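Long-range contacts in Na-K-Cl cotransporter (Methanosarcina acetivorans, PDB 3G40), which forms the cytoplasmic C-terminal domain of a prokaryotic cation-chloride cotransporter, whose membrane part probably carries chloride together with cations: residues L24-D29 and L113-P118; R154-N159 and F244-I249. All coordinates share one frame; numbering follows the deposited sequence.

Interaction 1: residues L24-D29 and L113-P118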
loop_
_atom_site.group_PDB
_atom_site.type_symbol
_atom_site.label_atom_id
_atom_site.label_comp_id
_atom_site.label_asym_id
_atom_site.label_seq_id
_atom_site.Cartn_x
_atom_site.Cartn_y
_atom_site.Cartn_z
ATOM N N LEU A 24 18.345 9.684 1.967
ATOM C CA LEU A 24 19.035 8.751 2.846
ATOM C C LEU A 24 17.950 8.050 3.654
ATOM O O LEU A 24 17.174 8.698 4.365
ATOM C CB LEU A 24 19.986 9.497 3.776
ATOM C CG LEU A 24 20.750 8.621 4.769
ATOM C CD1 LEU A 24 21.636 7.621 4.025
ATOM C CD2 LEU A 24 21.583 9.500 5.667
ATOM N N VAL A 25 17.872 6.735 3.510
ATOM C CA VAL A 25 16.803 5.961 4.124
ATOM C C VAL A 25 17.363 4.922 5.104
ATOM O O VAL A 25 17.864 3.878 4.691
ATOM C CB VAL A 25 15.965 5.233 3.039
ATOM C CG1 VAL A 25 14.796 4.480 3.670
ATOM C CG2 VAL A 25 15.477 6.224 1.969
ATOM N N PRO A 26 17.260 5.196 6.412
ATOM C CA PRO A 26 17.668 4.168 7.374
ATOM C C PRO A 26 16.712 2.987 7.316
ATOM O O PRO A 26 15.497 3.181 7.192
ATOM C CB PRO A 26 17.553 4.868 8.732
ATOM C CG PRO A 26 17.269 6.324 8.434
ATOM C CD PRO A 26 16.697 6.391 7.061
ATOM N N VAL A 27 17.257 1.778 7.392
ATOM C CA VAL A 27 16.463 0.568 7.341
ATOM C C VAL A 27 16.852 -0.365 8.484
ATOM O O VAL A 27 18.001 -0.802 8.573
ATOM C CB VAL A 27 16.687 -0.172 6.024
ATOM C CG1 VAL A 27 15.913 -1.480 6.016
ATOM C CG2 VAL A 27 16.291 0.706 4.850
ATOM N N GLU A 28 15.904 -0.659 9.366
ATOM C CA GLU A 28 16.122 -1.661 10.402
ATOM C C GLU A 28 15.396 -2.940 10.014
ATOM O O GLU A 28 15.872 -4.044 10.255
ATOM C CB GLU A 28 15.613 -1.152 11.750
ATOM C CG GLU A 28 16.236 0.158 12.173
ATOM C CD GLU A 28 16.050 0.442 13.653
ATOM O OE1 GLU A 28 16.406 1.556 14.090
ATOM O OE2 GLU A 28 15.554 -0.446 14.378
ATOM N N ASP A 29 14.251 -2.780 9.364
ATOM C CA ASP A 29 13.390 -3.907 9.026
ATOM C C ASP A 29 13.081 -3.845 7.537
ATOM O O ASP A 29 12.407 -2.916 7.090
ATOM C CB ASP A 29 12.088 -3.817 9.844
ATOM C CG ASP A 29 11.057 -4.878 9.449
ATOM O OD1 ASP A 29 11.399 -5.785 8.667
ATOM O OD2 ASP A 29 9.901 -4.803 9.927
ATOM N N LEU A 113 16.910 13.299 4.408
ATOM C CA LEU A 113 16.725 12.168 5.315
ATOM C C LEU A 113 15.256 11.735 5.362
ATOM O O LEU A 113 14.386 12.535 5.700
ATOM C CB LEU A 113 17.179 12.556 6.725
ATOM C CG LEU A 113 17.028 11.466 7.787
ATOM C CD1 LEU A 113 17.872 10.235 7.422
ATOM C CD2 LEU A 113 17.431 12.003 9.139
ATOM N N PHE A 114 14.993 10.469 5.043
ATOM C CA PHE A 114 13.636 9.928 5.056
ATOM C C PHE A 114 13.384 9.069 6.295
ATOM O O PHE A 114 13.989 8.006 6.457
ATOM C CB PHE A 114 13.373 9.118 3.787
ATOM C CG PHE A 114 11.941 8.681 3.629
ATOM C CD1 PHE A 114 11.073 9.411 2.834
ATOM C CD2 PHE A 114 11.464 7.547 4.275
ATOM C CE1 PHE A 114 9.741 9.019 2.672
ATOM C CE2 PHE A 114 10.125 7.151 4.123
ATOM C CZ PHE A 114 9.268 7.896 3.316
ATOM N N LEU A 115 12.471 9.527 7.152
ATOM C CA LEU A 115 12.166 8.836 8.398
ATOM C C LEU A 115 10.709 8.441 8.458
ATOM O O LEU A 115 9.830 9.171 7.997
ATOM C CB LEU A 115 12.460 9.733 9.597
ATOM C CG LEU A 115 13.875 10.286 9.747
ATOM C CD1 LEU A 115 13.913 11.290 10.874
ATOM C CD2 LEU A 115 14.859 9.154 10.004
ATOM N N ARG A 116 10.462 7.292 9.059
ATOM C CA ARG A 116 9.115 6.836 9.321
ATOM C C ARG A 116 8.739 7.266 10.738
ATOM O O ARG A 116 9.550 7.184 11.666
ATOM C CB ARG A 116 9.051 5.312 9.161
ATOM C CG ARG A 116 7.702 4.679 9.429
ATOM C CD ARG A 116 7.807 3.156 9.418
ATOM N NE ARG A 116 6.785 2.553 10.267
ATOM C CZ ARG A 116 7.002 2.139 11.510
ATOM N NH1 ARG A 116 8.212 2.247 12.040
ATOM N NH2 ARG A 116 6.013 1.609 12.220
ATOM N N LEU A 117 7.518 7.752 10.900
ATOM C CA LEU A 117 7.006 8.103 12.218
ATOM C C LEU A 117 6.258 6.888 12.762
ATOM O O LEU A 117 5.171 6.557 12.293
ATOM C CB LEU A 117 6.057 9.316 12.122
ATOM C CG LEU A 117 5.509 9.920 13.421
ATOM C CD1 LEU A 117 6.616 10.404 14.345
ATOM C CD2 LEU A 117 4.538 11.061 13.107
ATOM N N PRO A 118 6.844 6.204 13.749
ATOM C CA PRO A 118 6.216 4.983 14.269
ATOM C C PRO A 118 4.980 5.297 15.107
ATOM O O PRO A 118 4.821 6.429 15.568
ATOM C CB PRO A 118 7.310 4.368 15.157
ATOM C CG PRO A 118 8.583 5.095 14.802
ATOM C CD PRO A 118 8.162 6.459 14.347
HETATM O O HOH W 1 13.609 5.502 7.346
#
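Phe114 N and Leu24 O make the one direct backbone hydrogen bond between residues 24-29 and 113-118, 2.9 Å long, on two parallel neighbouring strands; Leu24 also pairs with Ile112 just before. The N-H points almost straight at the oxygen (178°), and the donor is tilted 21° from the carbonyl plane. Two residues on, Pro26 has no N-H to offer, and its ring carbon CD sits 3.2 Å from Phe114 O instead. A water fills the role of the missing donor: it gives one proton to Phe114 O at 2.7 Å and the other to Pro26 O at 3.0 Å.

The side chains that meet across this polar seam are apolar. Leu113 CD1 comes within 4.2 Å of Leu24 CD2 and 4.0 Å of Pro26 CD, the proline ring and the leucine crossing at about a right angle. Leu115 also approaches the ring, its CD2 lying 4.0 Å from Pro26 CG. Val25 and Phe114 run side by side on the other face, where Val25 CG2 meets Phe114 CB at 4.0 Å. Both touch Leu40 of helix 30-44, while Leu113 and Leu115 rest on Ile130 of helix 124-136, so a helix packs against each side of this open alpha/beta sheet.

Branched and aromatic residues suit strands buried between helices. Proline, in contrast, ends the direct pairing, and with a 36° angle between the strand axes the chains part beyond it. Water thus takes over where proline's ring nitrogen has no hydrogen to give, leaving both carbonyls with a partner as the strands diverge.

Interaction 2: residues R154-N159 and F244-I249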
loop_
_atom_site.group_PDB
_atom_site.type_symbol
_atom_site.label_atom_id
_atom_site.label_comp_id
_atom_site.label_asym_id
_atom_site.label_seq_id
_atom_site.Cartn_x
_atom_site.Cartn_y
_atom_site.Cartn_z
ATOM N N ARG A 154 -6.066 5.775 -2.654
ATOM C CA ARG A 154 -6.112 5.736 -4.111
ATOM C C ARG A 154 -4.994 6.553 -4.767
ATOM O O ARG A 154 -4.909 6.593 -5.985
ATOM C CB ARG A 154 -7.489 6.196 -4.626
ATOM C CG ARG A 154 -8.640 5.247 -4.275
ATOM C CD ARG A 154 -10.009 5.841 -4.696
ATOM N NE ARG A 154 -10.121 6.019 -6.143
ATOM C CZ ARG A 154 -10.989 6.844 -6.730
ATOM N NH1 ARG A 154 -11.821 7.580 -6.002
ATOM N NH2 ARG A 154 -11.027 6.937 -8.046
ATOM N N GLN A 155 -4.157 7.211 -3.965
ATOM C CA GLN A 155 -3.099 8.088 -4.495
ATOM C C GLN A 155 -3.638 9.025 -5.579
ATOM O O GLN A 155 -3.007 9.213 -6.619
ATOM C CB GLN A 155 -1.922 7.254 -5.044
ATOM C CG GLN A 155 -1.418 6.263 -4.034
ATOM C CD GLN A 155 -0.124 5.514 -4.441
ATOM O OE1 GLN A 155 0.421 5.701 -5.526
ATOM N NE2 GLN A 155 0.342 4.656 -3.560
ATOM N N ASN A 156 -4.801 9.615 -5.336
ATOM C CA ASN A 156 -5.414 10.464 -6.353
ATOM C C ASN A 156 -5.651 11.902 -5.893
ATOM O O ASN A 156 -6.016 12.769 -6.695
ATOM C CB ASN A 156 -6.712 9.838 -6.881
ATOM C CG ASN A 156 -7.822 9.828 -5.851
ATOM O OD1 ASN A 156 -7.570 9.841 -4.652
ATOM N ND2 ASN A 156 -9.068 9.798 -6.320
ATOM N N LEU A 157 -5.444 12.161 -4.609
ATOM C CA LEU A 157 -5.648 13.510 -4.081
ATOM C C LEU A 157 -4.527 13.858 -3.122
ATOM O O LEU A 157 -4.239 13.105 -2.201
ATOM C CB LEU A 157 -7.019 13.637 -3.367
ATOM C CG LEU A 157 -8.265 13.359 -4.222
ATOM C CD1 LEU A 157 -9.501 13.122 -3.355
ATOM C CD2 LEU A 157 -8.491 14.497 -5.214
ATOM N N ILE A 158 -3.899 15.005 -3.345
ATOM C CA ILE A 158 -2.820 15.491 -2.494
ATOM C C ILE A 158 -3.196 16.882 -1.996
ATOM O O ILE A 158 -3.596 17.726 -2.796
ATOM C CB ILE A 158 -1.481 15.593 -3.281
ATOM C CG1 ILE A 158 -1.092 14.227 -3.868
ATOM C CG2 ILE A 158 -0.362 16.100 -2.383
ATOM C CD1 ILE A 158 0.005 14.294 -4.930
ATOM N N ASN A 159 -3.073 17.117 -0.692
ATOM C CA ASN A 159 -3.193 18.466 -0.135
ATOM C C ASN A 159 -1.822 18.941 0.325
ATOM O O ASN A 159 -1.139 18.233 1.062
ATOM C CB ASN A 159 -4.123 18.502 1.082
ATOM C CG ASN A 159 -5.591 18.343 0.720
ATOM O OD1 ASN A 159 -5.987 18.498 -0.436
ATOM N ND2 ASN A 159 -6.402 18.036 1.719
ATOM N N PHE A 244 -10.566 16.128 2.629
ATOM C CA PHE A 244 -10.009 14.803 2.347
ATOM C C PHE A 244 -8.877 14.785 1.309
ATOM O O PHE A 244 -8.944 15.483 0.297
ATOM C CB PHE A 244 -11.089 13.816 1.915
ATOM C CG PHE A 244 -10.529 12.451 1.613
ATOM C CD1 PHE A 244 -10.278 11.555 2.639
ATOM C CD2 PHE A 244 -10.191 12.092 0.313
ATOM C CE1 PHE A 244 -9.729 10.302 2.375
ATOM C CE2 PHE A 244 -9.638 10.843 0.044
ATOM C CZ PHE A 244 -9.413 9.949 1.077
ATOM N N ALA A 245 -7.844 13.981 1.565
ATOM C CA ALA A 245 -6.794 13.712 0.566
ATOM C C ALA A 245 -6.190 12.313 0.770
ATOM O O ALA A 245 -6.253 11.776 1.862
ATOM C CB ALA A 245 -5.685 14.754 0.632
ATOM N N SER A 246 -5.601 11.740 -0.281
ATOM C CA SER A 246 -4.820 10.496 -0.155
ATOM C C SER A 246 -3.602 10.751 0.707
ATOM O O SER A 246 -3.161 9.897 1.499
ATOM C CB SER A 246 -4.354 10.020 -1.536
ATOM O OG SER A 246 -5.452 9.908 -2.448
ATOM N N LEU A 247 -3.042 11.937 0.543
ATOM C CA LEU A 247 -1.842 12.315 1.268
ATOM C C LEU A 247 -1.878 13.796 1.576
ATOM O O LEU A 247 -2.076 14.623 0.674
ATOM C CB LEU A 247 -0.594 12.026 0.433
ATOM C CG LEU A 247 0.745 12.459 1.068
ATOM C CD1 LEU A 247 1.133 11.575 2.261
ATOM C CD2 LEU A 247 1.877 12.459 0.035
ATOM N N HIS A 248 -1.673 14.116 2.847
ATOM C CA HIS A 248 -1.504 15.496 3.290
ATOM C C HIS A 248 -0.012 15.775 3.474
ATOM O O HIS A 248 0.673 15.043 4.193
ATOM C CB HIS A 248 -2.200 15.690 4.628
ATOM C CG HIS A 248 -3.678 15.474 4.572
ATOM N ND1 HIS A 248 -4.568 16.499 4.330
ATOM C CD2 HIS A 248 -4.425 14.355 4.725
ATOM C CE1 HIS A 248 -5.798 16.020 4.338
ATOM N NE2 HIS A 248 -5.742 14.722 4.579
ATOM N N ILE A 249 0.480 16.821 2.816
ATOM C CA ILE A 249 1.860 17.283 2.990
ATOM C C ILE A 249 1.870 18.531 3.860
ATOM O O ILE A 249 1.167 19.510 3.567
ATOM C CB ILE A 249 2.513 17.597 1.621
ATOM C CG1 ILE A 249 2.461 16.350 0.719
ATOM C CG2 ILE A 249 3.951 18.119 1.804
ATOM C CD1 ILE A 249 2.800 16.621 -0.719
HETATM O O HOH W 2 -7.159 7.899 -1.315
HETATM O O HOH W 3 -7.456 16.819 -1.732
#
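Phe244 meets Leu157 at the start of the contact: Leu157 CD1 lies in the plane of the phenyl ring, at its edge, 3.9 Å from Phe244 CD2. The ring also packs on Met34 of the second subunit, a suitable place for a large apolar group. Ala245 follows with a methyl small enough to fit under polar neighbours, its CB 3.5 Å from Asn159 ND2 and offset toward the rim of one face of the His248 ring.

Ser246 is the polar centre. Its OG stands anti to the carbonyl carbon (chi1 -53°) and accepts two backbone bonds, from Asn156 N at 3.0 Å and Leu157 N at 3.1 Å; a water bound to Arg154 N also bonds to it. An alanine here would probably leave those two N-H groups without their acceptor and the entry to strand 157-161 less firmly held. The backbone of Ser246 makes a weak bond to Leu157 O, which receives a better one from Leu247 N, nearly along the C=O axis.

From Leu247 onward regular parallel pairing takes over. Leu247 O accepts Asn159 N at 3.0 Å, while its isobutyl group packs on Leu188 of helix 179-192. His248 lies beside Asn159, amide and ring planes 69° apart; its ND1 accepts the indole N-H of Trp161 (NE1). Ile249 N completes the pairing with an almost straight bond to Asn159 O at 2.8 Å, and its CD1 touches Ile158 CG2 at 3.6 Å, a match of beta-branched residues on the helix-covered face.

One serine hydroxyl stands in for a strand carbonyl while residues 244-246 are still irregular, and the last amide before strand 157-161 and the first within it share it as their acceptor.

Overall arrangement
Both contacts belong to one mixed ten-stranded sheet, yet their centres lie 21 Å apart and their nearest atoms about 9 Å, without touching. Interaction 1 closes before interaction 2 opens along the chain, and each falls in a different one of the two successive C-terminal family regions. In each, a parallel pair is brought together across more than 80 intervening residues, which include several helices and strands. Between the pairs run strands 140-145 and 271-276, whose antiparallel pairing joins the two halves into a continuous sheet. Both reach the second subunit, interaction 1 through Asp29 on Gln149 of that subunit, interaction 2 through an Arg154 salt bridge to its Glu78 and Phe244 packing on its Met34.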